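Local structure of packaging protein UL32 (Human herpesvirus 8 type M, 6XF9) at residues E101-H106 / Y114-P119; D15-L20 / S91-A96; L21-L26 / R121-D126; D74-C79 / S400-Q405; P222-A227 / V384-P389. The protein probably helps bring newly made capsids to nuclear replication compartments for cleavage and packaging of viral DNA, and assembles as a zinc-binding pentameric ring. All coordinates share one frame; numbering follows the deposited sequence.

Contact 1 (E101-H106 / Y114-P119); sequences EIMHLH and YGLFGP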
# COMPACT_ATOMS: atom_id res chain seq x y z
N GLU D 101 50.69 -18.02 19.94
CA GLU D 101 51.27 -19.07 20.75
C GLU D 101 51.14 -20.42 20.06
O GLU D 101 52.11 -21.17 19.97
CB GLU D 101 50.59 -19.07 22.11
CG GLU D 101 51.03 -20.14 23.07
CD GLU D 101 52.39 -19.91 23.66
OE1 GLU D 101 53.01 -18.84 23.43
OE2 GLU D 101 52.84 -20.81 24.40
N ILE D 102 49.96 -20.71 19.50
CA ILE D 102 49.77 -21.99 18.82
C ILE D 102 50.72 -22.10 17.64
O ILE D 102 51.18 -23.21 17.30
CB ILE D 102 48.30 -22.15 18.39
CG1 ILE D 102 47.43 -22.43 19.61
CG2 ILE D 102 48.13 -23.29 17.38
CD1 ILE D 102 45.98 -22.26 19.32
N MET D 103 51.07 -20.98 17.01
CA MET D 103 51.95 -21.02 15.83
C MET D 103 53.41 -21.21 16.20
O MET D 103 54.15 -21.89 15.48
CB MET D 103 51.82 -19.72 15.03
CG MET D 103 50.49 -19.50 14.36
SD MET D 103 50.31 -20.55 12.92
CE MET D 103 51.43 -19.80 11.75
N HIS D 104 53.85 -20.62 17.32
CA HIS D 104 55.21 -20.81 17.80
C HIS D 104 55.44 -22.20 18.37
O HIS D 104 56.57 -22.71 18.31
CB HIS D 104 55.51 -19.73 18.83
CG HIS D 104 55.73 -18.40 18.21
ND1 HIS D 104 55.24 -17.23 18.76
CD2 HIS D 104 56.34 -18.04 17.05
CE1 HIS D 104 55.57 -16.21 17.98
NE2 HIS D 104 56.23 -16.68 16.94
N LEU D 105 54.41 -22.84 18.93
CA LEU D 105 54.56 -24.20 19.45
C LEU D 105 54.67 -25.21 18.33
O LEU D 105 55.50 -26.13 18.40
CB LEU D 105 53.38 -24.57 20.35
CG LEU D 105 53.30 -24.24 21.83
CD1 LEU D 105 53.65 -22.81 22.11
CD2 LEU D 105 51.88 -24.50 22.24
N HIS D 106 53.83 -25.09 17.30
CA HIS D 106 53.67 -26.17 16.34
C HIS D 106 54.17 -25.87 14.94
O HIS D 106 54.25 -26.80 14.13
CB HIS D 106 52.19 -26.58 16.27
CG HIS D 106 51.61 -26.97 17.59
ND1 HIS D 106 51.42 -28.28 17.96
CD2 HIS D 106 51.17 -26.22 18.62
CE1 HIS D 106 50.88 -28.32 19.17
NE2 HIS D 106 50.72 -27.08 19.59
N TYR D 114 55.72 -15.82 11.55
CA TYR D 114 56.25 -14.51 11.91
C TYR D 114 55.73 -13.47 10.93
O TYR D 114 55.50 -13.76 9.76
CB TYR D 114 57.78 -14.52 11.95
CG TYR D 114 58.30 -15.64 12.83
CD1 TYR D 114 58.49 -15.43 14.20
CD2 TYR D 114 58.57 -16.91 12.32
CE1 TYR D 114 58.94 -16.44 15.03
CE2 TYR D 114 59.01 -17.94 13.15
CZ TYR D 114 59.20 -17.69 14.50
OH TYR D 114 59.64 -18.68 15.36
N GLY D 115 55.49 -12.26 11.43
CA GLY D 115 54.77 -11.29 10.64
C GLY D 115 53.37 -11.80 10.45
O GLY D 115 52.83 -11.84 9.33
N LEU D 116 52.77 -12.23 11.57
CA LEU D 116 51.45 -12.83 11.53
C LEU D 116 50.37 -11.79 11.25
O LEU D 116 49.43 -12.05 10.50
CB LEU D 116 51.18 -13.54 12.87
CG LEU D 116 49.93 -14.38 13.06
CD1 LEU D 116 49.82 -15.45 11.97
CD2 LEU D 116 49.96 -15.03 14.44
N PHE D 117 50.53 -10.59 11.81
CA PHE D 117 49.52 -9.55 11.74
C PHE D 117 50.04 -8.35 10.96
O PHE D 117 51.25 -8.14 10.83
CB PHE D 117 49.11 -9.12 13.14
CG PHE D 117 48.62 -10.25 13.97
CD1 PHE D 117 47.52 -10.97 13.58
CD2 PHE D 117 49.27 -10.60 15.14
CE1 PHE D 117 47.07 -12.03 14.34
CE2 PHE D 117 48.82 -11.65 15.90
CZ PHE D 117 47.72 -12.37 15.50
N GLY D 118 49.10 -7.53 10.48
CA GLY D 118 49.45 -6.32 9.77
C GLY D 118 48.99 -6.30 8.33
O GLY D 118 48.20 -7.14 7.89
N PRO D 119 49.44 -5.29 7.57
CA PRO D 119 49.00 -5.17 6.18
C PRO D 119 49.62 -6.29 5.37
O PRO D 119 50.83 -6.54 5.45
CB PRO D 119 49.52 -3.79 5.75
CG PRO D 119 50.70 -3.54 6.65
CD PRO D 119 50.54 -4.36 7.90

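Contact 2 (D15-L20 / S91-A96); sequences DELQKL and STMAAA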
# COMPACT_ATOMS: atom_id res chain seq x y z
N ASP D 15 55.33 -8.30 20.74
CA ASP D 15 55.91 -7.87 19.47
C ASP D 15 54.91 -8.05 18.33
O ASP D 15 54.61 -7.09 17.61
CB ASP D 15 57.20 -8.63 19.19
N GLU D 16 54.40 -9.27 18.13
CA GLU D 16 53.42 -9.44 17.06
C GLU D 16 52.12 -8.70 17.36
O GLU D 16 51.56 -8.03 16.48
CB GLU D 16 53.17 -10.93 16.79
N LEU D 17 51.66 -8.73 18.62
CA LEU D 17 50.39 -8.09 18.97
C LEU D 17 50.43 -6.57 18.83
O LEU D 17 49.40 -5.96 18.49
CB LEU D 17 49.98 -8.48 20.38
CG LEU D 17 49.63 -9.95 20.53
CD1 LEU D 17 49.12 -10.16 21.94
CD2 LEU D 17 48.60 -10.36 19.50
N GLN D 18 51.58 -5.93 19.07
CA GLN D 18 51.68 -4.50 18.78
C GLN D 18 51.44 -4.23 17.31
O GLN D 18 50.84 -3.21 16.94
CB GLN D 18 53.04 -3.94 19.16
CG GLN D 18 53.34 -3.67 20.60
CD GLN D 18 54.80 -3.32 20.78
OE1 GLN D 18 55.58 -3.41 19.83
NE2 GLN D 18 55.17 -2.88 21.99
N LYS D 19 51.93 -5.12 16.45
CA LYS D 19 51.75 -4.92 15.02
C LYS D 19 50.28 -5.04 14.64
O LYS D 19 49.84 -4.40 13.68
CB LYS D 19 52.62 -5.89 14.23
CG LYS D 19 54.14 -5.79 14.56
CD LYS D 19 54.66 -4.34 14.37
CE LYS D 19 54.89 -3.91 12.92
NZ LYS D 19 55.59 -2.57 12.85
N LEU D 20 49.53 -5.88 15.36
CA LEU D 20 48.08 -5.97 15.16
C LEU D 20 47.36 -4.72 15.67
O LEU D 20 46.46 -4.20 15.00
CB LEU D 20 47.51 -7.21 15.86
CG LEU D 20 46.00 -7.39 15.84
CD1 LEU D 20 45.53 -7.52 14.41
CD2 LEU D 20 45.58 -8.59 16.64
N SER D 91 38.24 -10.23 23.50
CA SER D 91 38.17 -11.58 22.95
C SER D 91 38.93 -11.68 21.64
O SER D 91 39.46 -12.75 21.32
CB SER D 91 36.73 -12.03 22.75
OG SER D 91 35.96 -11.81 23.91
N THR D 92 39.00 -10.59 20.86
CA THR D 92 39.80 -10.60 19.64
C THR D 92 41.29 -10.57 19.96
O THR D 92 42.08 -11.30 19.35
CB THR D 92 39.42 -9.42 18.76
OG1 THR D 92 38.01 -9.49 18.50
CG2 THR D 92 40.20 -9.42 17.45
N MET D 93 41.68 -9.75 20.94
CA MET D 93 43.06 -9.69 21.40
C MET D 93 43.52 -11.06 21.89
O MET D 93 44.58 -11.55 21.48
CB MET D 93 43.16 -8.65 22.52
CG MET D 93 44.55 -8.29 23.04
SD MET D 93 45.71 -7.65 21.80
CE MET D 93 46.84 -6.84 22.91
N ALA D 94 42.73 -11.70 22.76
CA ALA D 94 43.07 -13.01 23.31
C ALA D 94 43.17 -14.07 22.23
O ALA D 94 44.07 -14.93 22.27
CB ALA D 94 42.04 -13.43 24.36
N ALA D 95 42.23 -14.10 21.29
CA ALA D 95 42.35 -15.03 20.18
C ALA D 95 43.58 -14.72 19.33
O ALA D 95 44.20 -15.64 18.77
CB ALA D 95 41.08 -15.01 19.33
N ALA D 96 43.95 -13.44 19.19
CA ALA D 96 45.18 -13.12 18.47
C ALA D 96 46.39 -13.70 19.19
O ALA D 96 47.18 -14.45 18.60
CB ALA D 96 45.34 -11.61 18.34

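Contact 3 (L21-L26 / R121-D126); sequences LAASLL and RLMGID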
# COMPACT_ATOMS: atom_id res chain seq x y z
N LEU D 21 47.71 -4.24 16.87
CA LEU D 21 47.06 -3.03 17.39
C LEU D 21 47.32 -1.82 16.49
O LEU D 21 46.42 -1.02 16.24
CB LEU D 21 47.52 -2.73 18.81
CG LEU D 21 47.08 -3.62 19.96
CD1 LEU D 21 47.84 -3.23 21.24
CD2 LEU D 21 45.60 -3.48 20.17
N ALA D 22 48.56 -1.67 16.00
CA ALA D 22 48.85 -0.53 15.14
C ALA D 22 48.02 -0.59 13.87
O ALA D 22 47.50 0.44 13.41
CB ALA D 22 50.34 -0.48 14.81
N ALA D 23 47.90 -1.78 13.27
CA ALA D 23 47.07 -1.96 12.07
C ALA D 23 45.57 -1.92 12.37
O ALA D 23 44.77 -2.11 11.44
CB ALA D 23 47.43 -3.28 11.39
N SER D 24 45.16 -1.70 13.62
CA SER D 24 43.75 -1.72 14.01
C SER D 24 43.23 -0.35 14.45
O SER D 24 42.13 -0.25 15.00
CB SER D 24 43.55 -2.74 15.12
OG SER D 24 43.83 -4.04 14.62
N LEU D 25 43.98 0.72 14.19
CA LEU D 25 43.52 2.07 14.41
C LEU D 25 43.00 2.62 13.09
O LEU D 25 43.39 2.16 12.01
CB LEU D 25 44.64 2.96 14.93
CG LEU D 25 45.28 2.60 16.28
CD1 LEU D 25 46.65 3.30 16.42
CD2 LEU D 25 44.39 2.92 17.44
N LEU D 26 42.10 3.59 13.17
CA LEU D 26 41.56 4.21 11.97
C LEU D 26 42.48 5.32 11.45
O LEU D 26 43.29 5.86 12.19
CB LEU D 26 40.17 4.78 12.28
CG LEU D 26 39.09 3.72 12.38
CD1 LEU D 26 37.87 4.35 12.97
CD2 LEU D 26 38.79 3.21 10.99
N ARG D 121 48.95 -9.34 5.89
CA ARG D 121 48.83 -10.48 6.76
C ARG D 121 47.44 -10.48 7.40
O ARG D 121 46.50 -10.16 6.75
CB ARG D 121 49.94 -10.48 7.77
N LEU D 122 47.30 -10.90 8.64
CA LEU D 122 46.01 -10.93 9.31
C LEU D 122 45.62 -9.64 10.00
O LEU D 122 46.44 -8.96 10.55
CB LEU D 122 45.95 -12.03 10.34
CG LEU D 122 45.83 -13.48 9.99
CD1 LEU D 122 45.52 -14.24 11.22
CD2 LEU D 122 44.80 -13.78 8.99
N MET D 123 44.33 -9.34 9.99
CA MET D 123 43.84 -8.15 10.66
C MET D 123 42.74 -8.50 11.64
O MET D 123 42.15 -9.59 11.59
CB MET D 123 43.33 -7.15 9.64
CG MET D 123 44.45 -6.77 8.74
SD MET D 123 44.53 -5.02 8.55
CE MET D 123 45.88 -4.93 7.39
N GLY D 124 42.45 -7.53 12.52
CA GLY D 124 41.40 -7.71 13.50
C GLY D 124 40.11 -8.19 12.89
O GLY D 124 39.43 -9.07 13.44
N ILE D 125 39.75 -7.65 11.73
CA ILE D 125 38.50 -8.08 11.11
C ILE D 125 38.58 -9.56 10.75
O ILE D 125 37.58 -10.27 10.82
CB ILE D 125 38.17 -7.20 9.90
CG1 ILE D 125 36.70 -7.37 9.51
CG2 ILE D 125 39.08 -7.51 8.71
CD1 ILE D 125 35.76 -7.17 10.67
N ASP D 126 39.78 -10.06 10.39
CA ASP D 126 39.90 -11.46 9.99
C ASP D 126 39.72 -12.40 11.18
O ASP D 126 39.08 -13.46 11.05
CB ASP D 126 41.24 -11.72 9.33
CG ASP D 126 41.46 -10.86 8.10
OD1 ASP D 126 40.63 -10.97 7.17
OD2 ASP D 126 42.47 -10.11 8.06

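Contact 4 (D74-C79 / S400-Q405); sequences DYACLC and SAAAGQ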
# COMPACT_ATOMS: atom_id res chain seq x y z
N ASP D 74 45.30 -28.10 20.26
CA ASP D 74 45.46 -26.77 20.84
C ASP D 74 44.60 -25.75 20.10
O ASP D 74 44.03 -24.85 20.71
CB ASP D 74 46.93 -26.32 20.84
CG ASP D 74 47.79 -27.15 21.78
OD1 ASP D 74 47.41 -27.34 22.97
OD2 ASP D 74 48.88 -27.57 21.33
N TYR D 75 44.52 -25.89 18.77
CA TYR D 75 43.62 -25.03 18.02
C TYR D 75 42.18 -25.27 18.44
O TYR D 75 41.40 -24.31 18.58
CB TYR D 75 43.82 -25.25 16.52
CG TYR D 75 42.80 -24.59 15.63
CD1 TYR D 75 42.67 -23.20 15.57
CD2 TYR D 75 41.98 -25.35 14.81
CE1 TYR D 75 41.71 -22.60 14.73
CE2 TYR D 75 41.03 -24.77 13.98
CZ TYR D 75 40.89 -23.40 13.94
OH TYR D 75 39.93 -22.87 13.08
N ALA D 76 41.80 -26.53 18.67
CA ALA D 76 40.44 -26.83 19.11
C ALA D 76 40.14 -26.28 20.50
O ALA D 76 38.97 -26.06 20.82
CB ALA D 76 40.18 -28.33 19.08
N CYS D 77 41.15 -26.09 21.36
CA CYS D 77 40.88 -25.44 22.64
C CYS D 77 40.58 -23.97 22.46
O CYS D 77 39.66 -23.43 23.08
CB CYS D 77 42.05 -25.59 23.59
SG CYS D 77 42.05 -27.14 24.38
N LEU D 78 41.39 -23.29 21.64
CA LEU D 78 41.12 -21.90 21.31
C LEU D 78 39.71 -21.74 20.77
O LEU D 78 38.95 -20.87 21.22
CB LEU D 78 42.13 -21.42 20.27
CG LEU D 78 41.88 -20.00 19.80
CD1 LEU D 78 41.79 -19.06 20.97
CD2 LEU D 78 42.95 -19.59 18.80
N CYS D 79 39.32 -22.59 19.82
CA CYS D 79 37.97 -22.54 19.30
C CYS D 79 36.92 -22.71 20.41
O CYS D 79 35.98 -21.92 20.50
CB CYS D 79 37.80 -23.60 18.21
SG CYS D 79 38.79 -23.22 16.76
N SER D 400 37.70 -34.48 22.82
CA SER D 400 36.35 -34.32 22.33
C SER D 400 36.29 -33.16 21.34
O SER D 400 35.77 -33.31 20.22
CB SER D 400 35.41 -34.08 23.51
OG SER D 400 34.05 -34.15 23.15
N ALA D 401 36.89 -32.03 21.72
CA ALA D 401 36.86 -30.82 20.89
C ALA D 401 37.66 -31.00 19.61
O ALA D 401 37.29 -30.45 18.57
CB ALA D 401 37.40 -29.63 21.67
N ALA D 402 38.80 -31.70 19.67
CA ALA D 402 39.53 -32.00 18.44
C ALA D 402 38.77 -32.99 17.55
O ALA D 402 38.82 -32.86 16.32
CB ALA D 402 40.92 -32.52 18.76
N ALA D 403 38.03 -33.94 18.14
CA ALA D 403 37.13 -34.81 17.38
C ALA D 403 35.86 -34.10 16.92
O ALA D 403 35.03 -34.72 16.25
CB ALA D 403 36.73 -36.02 18.21
N GLY D 404 35.72 -32.82 17.24
CA GLY D 404 34.61 -32.00 16.82
C GLY D 404 33.33 -32.11 17.62
O GLY D 404 32.33 -31.49 17.25
N GLN D 405 33.33 -32.86 18.74
CA GLN D 405 32.05 -33.10 19.41
C GLN D 405 31.55 -31.90 20.21
O GLN D 405 30.34 -31.77 20.43
CB GLN D 405 32.14 -34.31 20.35
CG GLN D 405 32.38 -35.62 19.67
CD GLN D 405 31.38 -35.89 18.60
OE1 GLN D 405 30.20 -35.53 18.73
NE2 GLN D 405 31.82 -36.51 17.51

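Contact 5 (P222-A227 / V384-P389); sequences PSLLPA and VLFRLP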
# COMPACT_ATOMS: atom_id res chain seq x y z
N PRO D 222 44.89 -14.82 35.47
CA PRO D 222 45.00 -13.37 35.68
C PRO D 222 43.94 -12.55 34.92
O PRO D 222 43.58 -12.86 33.78
CB PRO D 222 46.40 -13.04 35.15
CG PRO D 222 47.14 -14.34 35.16
CD PRO D 222 46.13 -15.40 34.92
N SER D 223 43.48 -11.49 35.57
CA SER D 223 42.54 -10.57 34.95
C SER D 223 43.19 -9.85 33.79
O SER D 223 44.33 -9.38 33.89
CB SER D 223 42.04 -9.55 35.97
OG SER D 223 41.66 -8.35 35.33
N LEU D 224 42.47 -9.74 32.68
CA LEU D 224 42.97 -9.01 31.52
C LEU D 224 42.65 -7.53 31.58
O LEU D 224 43.01 -6.80 30.65
CB LEU D 224 42.42 -9.61 30.22
CG LEU D 224 42.66 -11.12 30.05
CD1 LEU D 224 42.21 -11.61 28.69
CD2 LEU D 224 44.12 -11.43 30.25
N LEU D 225 41.95 -7.07 32.62
CA LEU D 225 41.62 -5.65 32.72
C LEU D 225 42.80 -4.71 32.56
O LEU D 225 42.66 -3.72 31.81
CB LEU D 225 40.94 -5.37 34.07
CG LEU D 225 39.44 -5.48 33.99
CD1 LEU D 225 38.83 -5.09 35.32
CD2 LEU D 225 39.02 -4.55 32.88
N PRO D 226 43.98 -4.94 33.16
CA PRO D 226 45.08 -3.99 32.95
C PRO D 226 45.45 -3.85 31.48
O PRO D 226 45.69 -2.72 31.02
CB PRO D 226 46.22 -4.59 33.79
CG PRO D 226 45.52 -5.38 34.84
CD PRO D 226 44.37 -5.99 34.13
N ALA D 227 45.51 -4.96 30.74
CA ALA D 227 45.85 -4.88 29.32
C ALA D 227 44.83 -4.03 28.58
O ALA D 227 45.20 -3.23 27.71
CB ALA D 227 45.90 -6.29 28.72
N VAL D 384 34.92 -21.44 31.88
CA VAL D 384 35.78 -21.84 30.76
C VAL D 384 36.92 -20.86 30.60
O VAL D 384 38.09 -21.23 30.44
CB VAL D 384 34.98 -21.95 29.46
CG1 VAL D 384 35.90 -22.23 28.31
CG2 VAL D 384 33.95 -23.05 29.56
N LEU D 385 36.60 -19.57 30.63
CA LEU D 385 37.59 -18.59 30.24
C LEU D 385 38.68 -18.44 31.28
O LEU D 385 39.85 -18.20 30.94
CB LEU D 385 36.92 -17.25 29.98
CG LEU D 385 36.03 -17.14 28.74
CD1 LEU D 385 35.78 -15.65 28.46
CD2 LEU D 385 36.62 -17.87 27.52
N PHE D 386 38.33 -18.55 32.57
CA PHE D 386 39.23 -18.05 33.60
C PHE D 386 39.60 -19.04 34.70
O PHE D 386 40.54 -18.75 35.44
CB PHE D 386 38.65 -16.78 34.25
CG PHE D 386 38.97 -15.55 33.45
CD1 PHE D 386 40.27 -15.07 33.40
CD2 PHE D 386 38.01 -14.93 32.69
CE1 PHE D 386 40.59 -13.97 32.63
CE2 PHE D 386 38.31 -13.83 31.92
CZ PHE D 386 39.61 -13.35 31.90
N ARG D 387 38.95 -20.18 34.81
CA ARG D 387 39.35 -21.17 35.79
C ARG D 387 40.39 -22.12 35.22
O ARG D 387 40.30 -22.54 34.05
CB ARG D 387 38.14 -21.93 36.31
CG ARG D 387 37.28 -21.00 37.12
CD ARG D 387 36.50 -21.71 38.17
NE ARG D 387 35.86 -20.73 39.03
CZ ARG D 387 36.48 -20.11 40.04
NH1 ARG D 387 37.75 -20.40 40.30
NH2 ARG D 387 35.83 -19.23 40.78
N LEU D 388 41.37 -22.45 36.05
CA LEU D 388 42.47 -23.30 35.63
C LEU D 388 41.96 -24.72 35.45
O LEU D 388 41.43 -25.31 36.40
CB LEU D 388 43.58 -23.26 36.69
CG LEU D 388 44.90 -23.96 36.31
CD1 LEU D 388 46.07 -23.21 36.95
CD2 LEU D 388 44.89 -25.49 36.62
N PRO D 389 42.15 -25.33 34.29
CA PRO D 389 41.54 -26.64 34.05
C PRO D 389 42.22 -27.75 34.83
O PRO D 389 43.43 -27.73 35.09
CB PRO D 389 41.74 -26.84 32.55
CG PRO D 389 42.91 -26.02 32.20
CD PRO D 389 42.89 -24.82 33.13

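Contact 1 (E101-H106 / Y114-P119)
The last turns of helix 89-106 face the irregular segment 114-119 at some distance, His104 and Tyr114 making the nearest approach with their CA atoms 8.7 Å apart. This is a helix with the following loop folded back along it, within the part of the fold that holds the zinc site of Cys52, Cys55, His130 and Cys136. Two separate touches join them. Nearer the surface, the rings of His104 and Tyr114 meet at a slant, planes inclined at 41° and centroids 5.1 Å apart. The imidazole presents its edge: Tyr114 CE1 lies near the His104 plane. With CG anti to its carbonyl carbon (chi1 -74°), the His104 ring swings out across the gap to meet the tyrosine. The polar ends of both rings are engaged elsewhere, His104 ND1 with NE2 of His13, whose ring runs nearly parallel to it, and Tyr114 OH with Pro108 O, which ties each ring to a second partner. Deeper in, Met103 and Leu116 are both buried and direct their CB atoms across the gap, yet they touch lightly, Met103 CG lying 4.5 Å from Leu116 CD2. Between the two touches the loop bends at Gly115, whose phi is positive (66°). The closest approach of the whole contact is His104 NE2 to Tyr114 CE1, at 3.3 Å.

Contact 2 (D15-L20 / S91-A96)
Leu17, Leu20, Met93 and Ala96 meet with no flat side chain among them; the flat group beside them is the ring of Phe117, from loop 114-119. One face of that ring carries Leu116 CG, 3.8 Å above the plane and over its centre, while Phe117 CE2 comes within 3.8 Å of Leu17 CD2. The contact itself is wholly apolar and buried. Ala96 CB is met by two leucines: Leu17 CD2 at 3.7 Å, and Leu20 CD2 at 3.5 Å, tighter than usual van der Waals packing. The leucines reach the same methyl by different routes, Leu17 with CG beside its backbone N (chi1 -67°) and Leu20 with CG opposite it (chi1 176°). The other branch of Leu17, CD1, turns to Met93, whose chain bends at chi2 to bring Met93 CE within 4.1 Å. Helix 124-133 closes off one flank, Leu127 touching both Leu20 and Ala96. The axes of 15-20 and 91-96 pass 11.0 Å apart, with N-to-C directions at 139°. This is roughly antiparallel helix-helix packing in the interior of a largely helical fold.

Contact 3 (L21-L26 / R121-D126)
Ala23 and Ser24, where the chain leaves helix 14-22, lie against Met123 and Gly124, where helix 124-133 begins. The direct touches are van der Waals in kind. Met123 SD is the working atom on its side: it sits 4.1 Å from Ala23 O and 4.4 Å from Ala23 CB. The thioether gets there with CG beside its own backbone N (chi1 -60°) and a bend at chi2. Next to it, Ser24 OG lies 4.3 Å from Gly124 N, a loose approach of the serine to the first turn of the helix.

Hydrogen bonds stay on each side of the contact. On one, Ser24 N donates to Leu21 O (3.0 Å) just as a type I turn, Ala22 to Leu25, carries the chain out of its helix, and Ser24 OG is bonded to the carbonyl of Leu20, the residue just before the segment. On the other, Met123 is the N-cap residue and its N donates to Asp126 OD2 at 2.8 Å, on the anti lone pair. This is one half of a capping box; methionine has no side-chain oxygen to take the return bond. Asp126 OD1 is held in turn by Ser45 OG of helix 37-45.

The charge of Asp126 sits in the first turn of helix 124-133, where it probably interacts favourably with the helix dipole; Arg53 NE is a long, weak ion-pair partner of Asp126 OD2. The chemistry implies two ends that are each stabilised on their own side, one finishing a helix and one starting the helix that carries the zinc ligand His130, and that then rest against each other through the Met123 sulfur on the carbonyl and methyl of Ala23.

Contact 4 (D74-C79 / S400-Q405)
Ala76 packs on Ala401 and Ala402 at a helix end whose shortest sound polar bond is Gln405 N to Ser400 O, 2.9 Å. With a weaker partner, Gly404 N to Ala401 O, it makes a Schellman motif that terminates helix 391-402, Gly404 taking a positive phi of 82°. Just inside that end, the methyl of Ala76 nestles against backbone as much as side chain: Ala76 CB is 3.6 Å from Ala401 O and 3.7 Å from Ala402 N. The methyl of Ala401 returns the touch, its CB 4.0 Å from that of Ala76, and Ala402 CB adds a lighter one, 4.3 Å from Ala76 CB. With alanines alone in between, the backbones come close, Ala76 and Ala402 having CA atoms 5.3 Å apart.

The neighbours of Ala76 on helix 71-83 tie it to other parts of the fold. Asp74 OD1 makes a salt bridge with Arg398 NH1, a second link to helix 391-402. Tyr75 OH is hydrogen-bonded to NE2 of His130, a zinc ligand, so this helix supplies a second-shell group to the first metal site. Within the helix, Cys79 SG lies over one face of the Tyr75 ring, 3.5 Å above the plane and offset toward its rim.

Small methyl groups thus allow the two backbones to approach closely although they are far apart in sequence, and the nearby salt bridge supplies the polar tie that the alanines cannot.

Contact 5 (P222-A227 / V384-P389)
Phe386 takes the tight part of this contact on the rim of its ring, where Pro222 O comes to 3.4 Å from Phe386 CE1, near the ring plane. The carbonyl oxygen thus faces an edge C-H rather than the pi cloud. Leu224 CG also approaches at the edge but more loosely, 4.2 Å from Phe386 CZ. CG of Phe386 stands anti to its carbonyl carbon (chi1 -83°), which carries the ring out from the end of helix 382-386 toward 222-227. Trp5 meets the same ring edge-to-face, and Phe386 is joined to Lys221 by a backbone hydrogen bond.

What the ring meets is the lead-in to a helix. Ser223 OG accepts from Leu225 N at 3.0 Å, with an angle of 151° at the hydrogen: an ST turn that caps the start of helix 225-235. Leu224, held between the serine and the first helical residue, is buried and packs also on Leu7 and Ile10 of helix 7-12.

The solvent side is looser. Pro222, whose carbonyl is so closely placed, is itself an exposed residue: its CB is directed away from 384-389, and its side chain touches Leu7. Beyond Phe386 the chain leaves the helix at Arg387 and diverges, though Leu388 O is still caught by Arg218 NH1.

In the fold
Contacts 1, 2 and 3 form one cluster: helix 89-106 serves contacts 1 and 2, helix 14-22 serves 2 and 3, and loop 114-119 touches both neighbours, Leu116 O probably bonding to Leu122 N at 3.0 Å. Contact 2 is the wholly apolar, buried one; contact 3, also buried, joins a helix exit to a helix start, and contact 1 runs out to the surface with aromatic rings. Contact 4 reaches this cluster through helix 71-83, Asp74 OD2 and His106 NE2 sharing a weak hydrogen bond, and packs by alanine methyls. Contact 5 touches none of the others, lies away from the zinc sites, and relies on one ring edge against a carbonyl and a leucine.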